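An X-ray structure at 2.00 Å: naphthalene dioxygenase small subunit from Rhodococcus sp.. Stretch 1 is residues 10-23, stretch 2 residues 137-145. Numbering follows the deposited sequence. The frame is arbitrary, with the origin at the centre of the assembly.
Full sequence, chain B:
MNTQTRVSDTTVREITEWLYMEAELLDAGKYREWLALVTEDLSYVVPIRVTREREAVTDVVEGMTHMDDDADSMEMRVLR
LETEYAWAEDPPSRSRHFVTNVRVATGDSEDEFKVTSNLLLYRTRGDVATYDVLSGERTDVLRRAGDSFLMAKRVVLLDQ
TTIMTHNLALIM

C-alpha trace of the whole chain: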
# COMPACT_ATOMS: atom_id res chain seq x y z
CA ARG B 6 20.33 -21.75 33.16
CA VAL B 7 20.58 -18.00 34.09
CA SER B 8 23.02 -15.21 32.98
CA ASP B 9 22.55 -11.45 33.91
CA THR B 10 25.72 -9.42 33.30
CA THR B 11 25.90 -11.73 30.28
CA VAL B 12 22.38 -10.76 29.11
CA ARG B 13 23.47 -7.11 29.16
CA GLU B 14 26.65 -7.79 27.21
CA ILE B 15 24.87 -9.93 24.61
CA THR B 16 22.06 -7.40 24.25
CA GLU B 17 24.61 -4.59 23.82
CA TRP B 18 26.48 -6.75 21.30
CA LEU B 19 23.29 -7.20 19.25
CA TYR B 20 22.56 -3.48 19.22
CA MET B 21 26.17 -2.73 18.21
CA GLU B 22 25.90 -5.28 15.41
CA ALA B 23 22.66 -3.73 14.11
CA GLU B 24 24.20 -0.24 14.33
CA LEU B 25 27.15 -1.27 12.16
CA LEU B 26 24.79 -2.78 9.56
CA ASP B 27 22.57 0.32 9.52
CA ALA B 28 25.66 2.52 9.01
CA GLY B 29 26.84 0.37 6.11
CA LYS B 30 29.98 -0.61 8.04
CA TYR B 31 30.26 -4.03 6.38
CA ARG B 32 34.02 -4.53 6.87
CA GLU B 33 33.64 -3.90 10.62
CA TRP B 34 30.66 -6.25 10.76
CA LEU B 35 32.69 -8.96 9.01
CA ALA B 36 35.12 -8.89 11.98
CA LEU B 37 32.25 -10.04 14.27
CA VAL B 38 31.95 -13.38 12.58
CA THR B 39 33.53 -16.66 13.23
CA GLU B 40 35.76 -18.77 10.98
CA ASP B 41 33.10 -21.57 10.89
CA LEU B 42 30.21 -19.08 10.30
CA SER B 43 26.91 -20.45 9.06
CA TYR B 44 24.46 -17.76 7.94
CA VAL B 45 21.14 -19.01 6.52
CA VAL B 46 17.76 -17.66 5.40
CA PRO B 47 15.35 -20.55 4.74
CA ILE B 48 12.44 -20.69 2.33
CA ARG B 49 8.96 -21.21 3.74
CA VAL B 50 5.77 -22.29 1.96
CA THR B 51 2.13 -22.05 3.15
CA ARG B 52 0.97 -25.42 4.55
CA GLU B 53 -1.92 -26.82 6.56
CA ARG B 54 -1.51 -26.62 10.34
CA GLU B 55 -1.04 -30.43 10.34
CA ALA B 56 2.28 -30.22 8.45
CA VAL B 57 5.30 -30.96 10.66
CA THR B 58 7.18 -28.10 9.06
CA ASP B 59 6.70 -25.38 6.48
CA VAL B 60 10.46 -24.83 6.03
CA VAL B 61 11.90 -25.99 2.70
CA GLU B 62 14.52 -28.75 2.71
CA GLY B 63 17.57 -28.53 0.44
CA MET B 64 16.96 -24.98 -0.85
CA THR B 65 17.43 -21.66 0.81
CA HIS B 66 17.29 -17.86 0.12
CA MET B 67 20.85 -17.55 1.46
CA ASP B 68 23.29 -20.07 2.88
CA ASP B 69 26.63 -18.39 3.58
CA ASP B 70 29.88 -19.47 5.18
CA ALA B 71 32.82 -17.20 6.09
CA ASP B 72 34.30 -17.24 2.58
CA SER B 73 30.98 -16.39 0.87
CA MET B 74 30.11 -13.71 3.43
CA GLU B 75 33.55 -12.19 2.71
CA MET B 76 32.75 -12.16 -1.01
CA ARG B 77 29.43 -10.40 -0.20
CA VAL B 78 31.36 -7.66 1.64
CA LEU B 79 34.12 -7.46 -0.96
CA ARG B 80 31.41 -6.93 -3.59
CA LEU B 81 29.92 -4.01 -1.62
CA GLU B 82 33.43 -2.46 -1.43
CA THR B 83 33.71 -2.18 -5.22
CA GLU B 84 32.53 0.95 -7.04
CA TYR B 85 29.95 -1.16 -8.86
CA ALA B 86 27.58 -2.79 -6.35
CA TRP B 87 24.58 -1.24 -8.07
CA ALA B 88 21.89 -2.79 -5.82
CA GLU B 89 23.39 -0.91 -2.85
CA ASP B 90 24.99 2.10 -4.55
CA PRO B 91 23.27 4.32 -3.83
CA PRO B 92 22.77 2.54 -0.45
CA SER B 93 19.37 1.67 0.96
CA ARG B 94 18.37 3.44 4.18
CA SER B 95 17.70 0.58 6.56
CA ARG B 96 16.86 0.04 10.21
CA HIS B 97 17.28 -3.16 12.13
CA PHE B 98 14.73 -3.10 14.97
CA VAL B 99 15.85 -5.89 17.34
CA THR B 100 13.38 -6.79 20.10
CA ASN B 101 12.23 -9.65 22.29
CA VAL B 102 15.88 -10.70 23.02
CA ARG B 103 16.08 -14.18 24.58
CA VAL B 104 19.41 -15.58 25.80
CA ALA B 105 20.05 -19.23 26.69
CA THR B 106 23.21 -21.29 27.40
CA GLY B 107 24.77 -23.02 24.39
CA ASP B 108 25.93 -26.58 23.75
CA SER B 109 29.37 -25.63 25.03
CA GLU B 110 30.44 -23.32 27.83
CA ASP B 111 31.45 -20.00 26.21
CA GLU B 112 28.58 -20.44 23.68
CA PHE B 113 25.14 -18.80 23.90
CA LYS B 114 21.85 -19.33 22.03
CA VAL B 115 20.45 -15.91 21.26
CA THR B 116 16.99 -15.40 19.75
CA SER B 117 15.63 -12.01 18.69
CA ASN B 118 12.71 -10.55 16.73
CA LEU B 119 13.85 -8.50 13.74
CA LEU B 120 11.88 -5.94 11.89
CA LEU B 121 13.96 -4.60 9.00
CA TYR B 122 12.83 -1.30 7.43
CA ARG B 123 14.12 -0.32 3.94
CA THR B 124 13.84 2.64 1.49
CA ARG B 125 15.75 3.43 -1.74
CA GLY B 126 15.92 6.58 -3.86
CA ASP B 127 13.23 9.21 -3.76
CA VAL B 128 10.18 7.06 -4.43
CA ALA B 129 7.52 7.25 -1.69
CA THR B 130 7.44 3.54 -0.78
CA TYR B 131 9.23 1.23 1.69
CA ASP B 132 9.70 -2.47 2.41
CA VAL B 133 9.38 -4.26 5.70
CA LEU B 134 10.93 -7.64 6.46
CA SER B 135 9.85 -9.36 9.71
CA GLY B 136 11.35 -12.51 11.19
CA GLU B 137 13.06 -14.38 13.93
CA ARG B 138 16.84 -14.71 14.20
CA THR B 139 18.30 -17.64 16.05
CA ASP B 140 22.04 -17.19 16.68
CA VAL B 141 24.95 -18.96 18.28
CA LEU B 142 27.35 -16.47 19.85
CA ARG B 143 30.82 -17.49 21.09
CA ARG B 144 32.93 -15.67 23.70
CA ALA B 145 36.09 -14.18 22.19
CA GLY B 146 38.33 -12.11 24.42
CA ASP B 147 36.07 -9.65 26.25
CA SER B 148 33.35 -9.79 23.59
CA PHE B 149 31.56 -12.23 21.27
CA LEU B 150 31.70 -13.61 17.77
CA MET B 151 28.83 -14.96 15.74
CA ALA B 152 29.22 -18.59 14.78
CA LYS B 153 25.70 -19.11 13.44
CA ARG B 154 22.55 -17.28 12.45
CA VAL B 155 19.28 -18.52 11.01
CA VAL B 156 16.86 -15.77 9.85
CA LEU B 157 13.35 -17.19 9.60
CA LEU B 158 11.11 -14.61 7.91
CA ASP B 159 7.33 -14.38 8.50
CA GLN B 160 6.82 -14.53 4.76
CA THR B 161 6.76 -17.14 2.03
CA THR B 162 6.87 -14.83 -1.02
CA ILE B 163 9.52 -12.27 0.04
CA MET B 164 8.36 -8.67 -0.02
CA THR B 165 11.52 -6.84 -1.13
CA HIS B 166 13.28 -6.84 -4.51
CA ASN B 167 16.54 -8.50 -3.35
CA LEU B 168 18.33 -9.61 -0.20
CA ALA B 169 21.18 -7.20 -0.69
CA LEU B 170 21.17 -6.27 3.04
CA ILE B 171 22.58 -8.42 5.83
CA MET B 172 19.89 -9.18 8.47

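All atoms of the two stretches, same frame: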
# COMPACT_ATOMS: atom_id res chain seq x y z
N THR B 10 24.73 -10.32 33.88
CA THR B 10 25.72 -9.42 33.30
C THR B 10 25.91 -9.84 31.84
O THR B 10 26.10 -9.00 30.95
CB THR B 10 27.05 -9.50 34.09
OG1 THR B 10 27.02 -8.55 35.17
CG2 THR B 10 28.25 -9.03 33.26
N THR B 11 25.81 -11.15 31.61
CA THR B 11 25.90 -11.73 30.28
C THR B 11 24.76 -11.28 29.34
O THR B 11 25.01 -10.97 28.18
CB THR B 11 25.97 -13.26 30.38
OG1 THR B 11 27.11 -13.62 31.18
CG2 THR B 11 26.27 -13.88 29.03
N VAL B 12 23.54 -11.25 29.86
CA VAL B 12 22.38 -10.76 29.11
C VAL B 12 22.64 -9.34 28.59
O VAL B 12 22.39 -9.03 27.42
CB VAL B 12 21.09 -10.79 29.96
CG1 VAL B 12 19.94 -10.05 29.26
CG2 VAL B 12 20.68 -12.23 30.27
N ARG B 13 23.14 -8.48 29.48
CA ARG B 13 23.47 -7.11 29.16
C ARG B 13 24.49 -7.05 28.02
O ARG B 13 24.27 -6.37 27.01
CB ARG B 13 24.01 -6.37 30.39
CG ARG B 13 23.86 -4.86 30.27
CD ARG B 13 24.76 -4.07 31.17
NE ARG B 13 25.31 -2.89 30.50
CZ ARG B 13 25.86 -1.85 31.13
NH1 ARG B 13 25.92 -1.83 32.46
NH2 ARG B 13 26.35 -0.83 30.44
N GLU B 14 25.58 -7.76 28.19
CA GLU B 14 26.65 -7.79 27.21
C GLU B 14 26.15 -8.27 25.85
O GLU B 14 26.46 -7.65 24.82
CB GLU B 14 27.81 -8.66 27.70
CG GLU B 14 28.58 -8.06 28.86
CD GLU B 14 29.78 -8.90 29.29
OE1 GLU B 14 30.02 -9.98 28.66
OE2 GLU B 14 30.48 -8.49 30.25
N ILE B 15 25.38 -9.35 25.85
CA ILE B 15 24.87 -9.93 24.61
C ILE B 15 23.89 -8.96 23.95
O ILE B 15 23.97 -8.71 22.75
CB ILE B 15 24.26 -11.33 24.85
CG1 ILE B 15 25.41 -12.35 25.02
CG2 ILE B 15 23.35 -11.74 23.71
CD1 ILE B 15 25.00 -13.73 25.51
N THR B 16 23.02 -8.37 24.76
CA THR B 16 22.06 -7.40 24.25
C THR B 16 22.80 -6.22 23.63
O THR B 16 22.51 -5.85 22.50
CB THR B 16 21.07 -7.00 25.35
OG1 THR B 16 20.38 -8.19 25.79
CG2 THR B 16 19.95 -6.10 24.80
N GLU B 17 23.81 -5.69 24.34
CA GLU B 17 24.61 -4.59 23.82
C GLU B 17 25.34 -5.00 22.55
O GLU B 17 25.46 -4.20 21.63
CB GLU B 17 25.56 -4.02 24.90
CG GLU B 17 24.77 -3.20 25.94
CD GLU B 17 25.62 -2.47 26.98
OE1 GLU B 17 26.80 -2.86 27.23
OE2 GLU B 17 25.08 -1.50 27.58
N TRP B 18 25.80 -6.25 22.49
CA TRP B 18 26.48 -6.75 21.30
C TRP B 18 25.50 -6.74 20.10
O TRP B 18 25.85 -6.30 19.00
CB TRP B 18 27.05 -8.14 21.57
CG TRP B 18 27.95 -8.67 20.49
CD1 TRP B 18 29.33 -8.65 20.48
CD2 TRP B 18 27.54 -9.32 19.28
NE1 TRP B 18 29.79 -9.25 19.33
CE2 TRP B 18 28.72 -9.66 18.57
CE3 TRP B 18 26.30 -9.65 18.71
CZ2 TRP B 18 28.69 -10.32 17.33
CZ3 TRP B 18 26.26 -10.29 17.48
CH2 TRP B 18 27.46 -10.62 16.80
N LEU B 19 24.27 -7.18 20.33
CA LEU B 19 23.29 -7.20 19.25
C LEU B 19 22.97 -5.81 18.73
O LEU B 19 22.79 -5.60 17.52
CB LEU B 19 21.99 -7.88 19.71
CG LEU B 19 21.98 -9.39 19.89
CD1 LEU B 19 20.65 -9.82 20.43
CD2 LEU B 19 22.25 -10.06 18.55
N TYR B 20 22.91 -4.84 19.64
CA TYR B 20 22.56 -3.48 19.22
C TYR B 20 23.74 -2.85 18.49
O TYR B 20 23.54 -2.09 17.56
CB TYR B 20 22.12 -2.62 20.41
CG TYR B 20 20.88 -3.07 21.12
CD1 TYR B 20 20.59 -2.59 22.39
CD2 TYR B 20 19.92 -3.92 20.51
CE1 TYR B 20 19.45 -2.94 23.07
CE2 TYR B 20 18.73 -4.29 21.20
CZ TYR B 20 18.52 -3.80 22.48
OH TYR B 20 17.38 -4.11 23.22
N MET B 21 24.96 -3.18 18.91
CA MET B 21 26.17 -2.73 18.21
C MET B 21 26.26 -3.33 16.80
O MET B 21 26.69 -2.68 15.85
CB MET B 21 27.40 -3.10 19.05
CG MET B 21 28.79 -2.89 18.37
SD MET B 21 29.26 -4.26 17.24
CE MET B 21 29.57 -5.65 18.40
N GLU B 22 25.85 -4.59 16.68
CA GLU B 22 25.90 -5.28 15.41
C GLU B 22 24.94 -4.62 14.44
O GLU B 22 25.31 -4.32 13.31
CB GLU B 22 25.52 -6.75 15.58
CG GLU B 22 25.79 -7.59 14.34
CD GLU B 22 24.74 -8.67 14.06
OE1 GLU B 22 23.95 -9.00 14.97
OE2 GLU B 22 24.74 -9.22 12.94
N ALA B 23 23.70 -4.42 14.89
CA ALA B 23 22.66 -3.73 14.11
C ALA B 23 23.09 -2.31 13.69
O ALA B 23 22.86 -1.89 12.55
CB ALA B 23 21.35 -3.68 14.90
N GLU B 137 12.36 -14.02 12.73
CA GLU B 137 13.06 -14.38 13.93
C GLU B 137 14.48 -14.84 13.61
O GLU B 137 14.69 -15.64 12.70
CB GLU B 137 12.29 -15.43 14.72
CG GLU B 137 12.87 -15.68 16.10
CD GLU B 137 12.00 -16.62 16.93
OE1 GLU B 137 11.84 -17.80 16.53
OE2 GLU B 137 11.47 -16.18 17.98
N ARG B 138 15.45 -14.30 14.34
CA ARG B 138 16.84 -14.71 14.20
C ARG B 138 17.20 -15.57 15.37
O ARG B 138 16.97 -15.18 16.52
CB ARG B 138 17.78 -13.50 14.16
CG ARG B 138 17.30 -12.37 13.24
CD ARG B 138 18.35 -11.26 13.12
NE ARG B 138 18.60 -10.70 14.44
CZ ARG B 138 19.45 -9.72 14.71
NH1 ARG B 138 20.13 -9.12 13.73
NH2 ARG B 138 19.59 -9.31 15.97
N THR B 139 17.71 -16.75 15.07
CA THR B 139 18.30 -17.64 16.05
C THR B 139 19.79 -17.74 15.80
O THR B 139 20.20 -18.20 14.73
CB THR B 139 17.60 -19.03 15.98
OG1 THR B 139 16.19 -18.81 16.16
CG2 THR B 139 17.97 -19.91 17.18
N ASP B 140 20.59 -17.32 16.79
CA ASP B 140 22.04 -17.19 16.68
C ASP B 140 22.77 -18.09 17.68
O ASP B 140 22.23 -18.48 18.73
CB ASP B 140 22.54 -15.75 16.93
CG ASP B 140 21.85 -14.70 16.07
OD1 ASP B 140 21.23 -15.04 15.02
OD2 ASP B 140 21.85 -13.48 16.40
N VAL B 141 23.99 -18.42 17.32
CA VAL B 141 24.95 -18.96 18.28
C VAL B 141 26.07 -17.93 18.36
O VAL B 141 26.72 -17.62 17.37
CB VAL B 141 25.46 -20.36 17.87
CG1 VAL B 141 26.54 -20.90 18.88
CG2 VAL B 141 24.28 -21.31 17.77
N LEU B 142 26.24 -17.38 19.56
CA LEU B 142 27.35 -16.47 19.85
C LEU B 142 28.42 -17.19 20.68
O LEU B 142 28.09 -17.99 21.56
CB LEU B 142 26.84 -15.26 20.62
CG LEU B 142 26.50 -13.97 19.87
CD1 LEU B 142 26.10 -14.15 18.39
CD2 LEU B 142 25.45 -13.19 20.65
N ARG B 143 29.69 -16.89 20.40
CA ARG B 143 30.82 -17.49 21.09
C ARG B 143 31.64 -16.39 21.75
O ARG B 143 31.94 -15.39 21.11
CB ARG B 143 31.72 -18.22 20.10
CG ARG B 143 31.22 -19.59 19.72
CD ARG B 143 32.30 -20.65 19.68
NE ARG B 143 33.04 -20.58 18.43
CZ ARG B 143 32.78 -21.29 17.34
NH1 ARG B 143 31.79 -22.17 17.31
NH2 ARG B 143 33.53 -21.12 16.26
N ARG B 144 32.01 -16.59 23.02
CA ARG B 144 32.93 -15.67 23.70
C ARG B 144 34.25 -15.61 22.96
O ARG B 144 34.75 -16.61 22.48
CB ARG B 144 33.19 -16.10 25.15
CG ARG B 144 32.12 -15.66 26.13
CD ARG B 144 32.61 -15.55 27.56
NE ARG B 144 31.53 -15.74 28.54
CZ ARG B 144 30.76 -14.76 29.00
NH1 ARG B 144 30.92 -13.51 28.56
NH2 ARG B 144 29.81 -15.05 29.89
N ALA B 145 34.80 -14.40 22.85
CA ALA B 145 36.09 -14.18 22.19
C ALA B 145 36.69 -12.96 22.83
O ALA B 145 36.18 -11.85 22.67
CB ALA B 145 35.92 -13.99 20.69
O HOH W 1 21.73 -7.43 15.75

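How does R144 reach the helix when its CA-to-CB bond points sideways? Its long side chain, with chi2 and chi3 both t, carries the guanidinium to the N-terminal part of the helix, where two acceptors lie at its edge, near its plane. NH2 donates to T11 OG1 over 3.3 Å, a weak hydrogen bond with an N-H...acceptor angle of 149°. NH1 forms a long salt bridge, 3.6 Å, with E14 OE1. The bond to T11 is the one direct hydrogen bond between helix and strand, and it is made by an exposed arginine.

What fills the middle of the contact? L142, which has the largest covered area of any residue here, points toward the helix where the two backbones are nearest. Its CD2 lies 4.0 Å from I15 CG2, and its CD1 is 4.0 Å from W18 CZ3, with CG over one face of the indole. The L142 side chain offers no polar group, and W18 NE1 is hydrogen-bonded elsewhere in the structure.

Why do R138 and E22 not pair directly, despite their opposite charges? R138 NH1 and E22 OE1 are 4.0 Å apart, and the oxygen lies well out of the guanidinium plane, so no N-H points at it. Charge attraction remains, but the hydrogen-bonded link between them goes through water 1. This water accepts from R138 NH2 at 2.9 Å and donates to E22 OE1 and to L19 O, each at 2.8 Å, thereby joining the strand to both a side chain and a backbone carbonyl of the helix. The R138 guanidinium nitrogens and both E22 carboxylate oxygens also have partners elsewhere in the structure.

How are the other polar groups beside L19 satisfied? L19 CD2 packs 3.8 Å from R138 NH2 and 4.1 Å from D140 OD2, but a methyl offers neither group a hydrogen bond. Both carboxylate oxygens of D140 find their partners elsewhere in the structure.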